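Local coordinates for protein 5-carboxyvanillate decarboxylase (Sphingomonas paucimobilis, PDB 4L6D) that probably decarboxylates 5-carboxyvanillate as a manganese-binding member of the amidohydrolase superfamily that also binds vanillic acid, at residues A[163-168]-A[218-223]. Numbering follows the deposited sequence.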
# COMPACT_ATOMS: atom_id res chain seq x y z
N ALA A 163 -5.19 22.04 -17.78
CA ALA A 163 -6.44 21.94 -18.52
C ALA A 163 -7.52 21.23 -17.72
O ALA A 163 -8.68 21.63 -17.78
CB ALA A 163 -6.21 21.25 -19.87
N ILE A 164 -7.15 20.19 -16.97
CA ILE A 164 -8.13 19.48 -16.15
C ILE A 164 -8.68 20.43 -15.09
O ILE A 164 -9.91 20.56 -14.94
CB ILE A 164 -7.55 18.22 -15.50
CG1 ILE A 164 -7.19 17.19 -16.58
CG2 ILE A 164 -8.55 17.63 -14.50
CD1 ILE A 164 -6.59 15.91 -16.02
N GLU A 165 -7.80 21.12 -14.37
CA GLU A 165 -8.25 22.09 -13.38
C GLU A 165 -9.21 23.11 -13.97
O GLU A 165 -10.27 23.37 -13.41
CB GLU A 165 -7.08 22.81 -12.73
CG GLU A 165 -7.53 23.63 -11.54
CD GLU A 165 -6.44 24.53 -11.00
OE1 GLU A 165 -5.62 25.02 -11.79
OE2 GLU A 165 -6.44 24.74 -9.77
N ALA A 166 -8.85 23.69 -15.12
CA ALA A 166 -9.66 24.73 -15.73
C ALA A 166 -11.01 24.20 -16.20
O ALA A 166 -12.00 24.94 -16.23
CB ALA A 166 -8.90 25.36 -16.89
N SER A 167 -11.05 22.92 -16.58
CA SER A 167 -12.28 22.33 -17.11
C SER A 167 -13.33 22.12 -16.04
O SER A 167 -14.52 22.06 -16.34
CB SER A 167 -12.00 20.99 -17.79
OG SER A 167 -11.73 19.98 -16.83
N GLY A 168 -12.89 21.94 -14.80
CA GLY A 168 -13.79 21.60 -13.71
C GLY A 168 -14.14 20.12 -13.63
O GLY A 168 -14.87 19.70 -12.73
N PHE A 218 -2.15 23.41 -8.61
CA PHE A 218 -3.51 23.31 -9.16
C PHE A 218 -4.50 22.95 -8.06
O PHE A 218 -4.96 21.80 -7.97
CB PHE A 218 -3.58 22.25 -10.27
CG PHE A 218 -2.55 22.43 -11.36
CD1 PHE A 218 -2.64 23.47 -12.27
CD2 PHE A 218 -1.51 21.52 -11.49
CE1 PHE A 218 -1.69 23.62 -13.28
CE2 PHE A 218 -0.56 21.66 -12.50
CZ PHE A 218 -0.66 22.71 -13.40
N PRO A 219 -4.81 23.92 -7.19
CA PRO A 219 -5.57 23.62 -5.98
C PRO A 219 -7.02 23.25 -6.22
O PRO A 219 -7.65 22.74 -5.31
CB PRO A 219 -5.48 24.93 -5.18
CG PRO A 219 -5.25 26.00 -6.21
CD PRO A 219 -4.36 25.32 -7.24
N ARG A 220 -7.56 23.50 -7.42
CA ARG A 220 -8.94 23.12 -7.70
C ARG A 220 -9.09 21.77 -8.41
O ARG A 220 -10.19 21.41 -8.81
CB ARG A 220 -9.66 24.19 -8.52
CG ARG A 220 -9.75 25.53 -7.82
CD ARG A 220 -10.87 25.57 -6.81
NE ARG A 220 -12.19 25.37 -7.40
CZ ARG A 220 -12.91 26.32 -8.01
NH1 ARG A 220 -12.43 27.55 -8.13
NH2 ARG A 220 -14.10 26.03 -8.50
N LEU A 221 -8.00 21.03 -8.59
CA LEU A 221 -8.10 19.68 -9.13
C LEU A 221 -8.98 18.79 -8.27
O LEU A 221 -8.93 18.85 -7.04
CB LEU A 221 -6.73 19.03 -9.19
CG LEU A 221 -5.81 19.38 -10.34
CD1 LEU A 221 -4.51 18.62 -10.15
CD2 LEU A 221 -6.48 19.01 -11.67
N LYS A 222 -9.79 17.94 -8.91
CA LYS A 222 -10.47 16.87 -8.19
C LYS A 222 -10.03 15.54 -8.79
O LYS A 222 -10.15 15.32 -10.00
CB LYS A 222 -11.99 17.02 -8.24
CG LYS A 222 -12.75 15.98 -7.40
CD LYS A 222 -12.60 16.22 -5.88
CE LYS A 222 -13.51 17.36 -5.41
NZ LYS A 222 -13.19 17.81 -4.03
N ILE A 223 -9.50 14.69 -7.93
CA ILE A 223 -8.99 13.37 -8.30
C ILE A 223 -9.85 12.31 -7.61
O ILE A 223 -10.21 12.45 -6.44
CB ILE A 223 -7.53 13.19 -7.85
CG1 ILE A 223 -6.65 14.35 -8.36
CG2 ILE A 223 -6.98 11.81 -8.27
CD1 ILE A 223 -6.54 14.45 -9.87
O HOH W 1 -11.17 21.53 -11.47
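E165, on the last turn of helix 158-167, comes up against the type I beta turn F218-L221, its CA 4.9 Å from the CA of L221; the turn is closed by the hydrogen bond from L221 N to F218 O. The E165 side chain reaches across to the turn, with CG anti to the backbone N (chi1 -170°) and the chain extended beyond it. E165 OE2 accepts a nearly straight hydrogen bond from R220 N (2.9 Å, 163°) through its anti lone pair, while CD of P219 packs 3.3 Å from the same oxygen. E165 OE1 lies in the plane of the F218 ring, at its edge, 3.4 Å from F218 CD1, the carboxylate standing almost perpendicular to the ring. One water donates to both E165 O and R220 O and so links the two backbones. Deeper in, L221 CD2 meets I164 CG2 at 3.8 Å and lies beside the E165 backbone. The contact thus joins the C-terminal end of helix 158-167 to the loop between helix 214-217 and strand 223-225 of this TIM-barrel fold, away from the metal site. I164 also packs on I129 of helix 122-134 and L171 of strand 171-174, and F218 and L221 rest on F161.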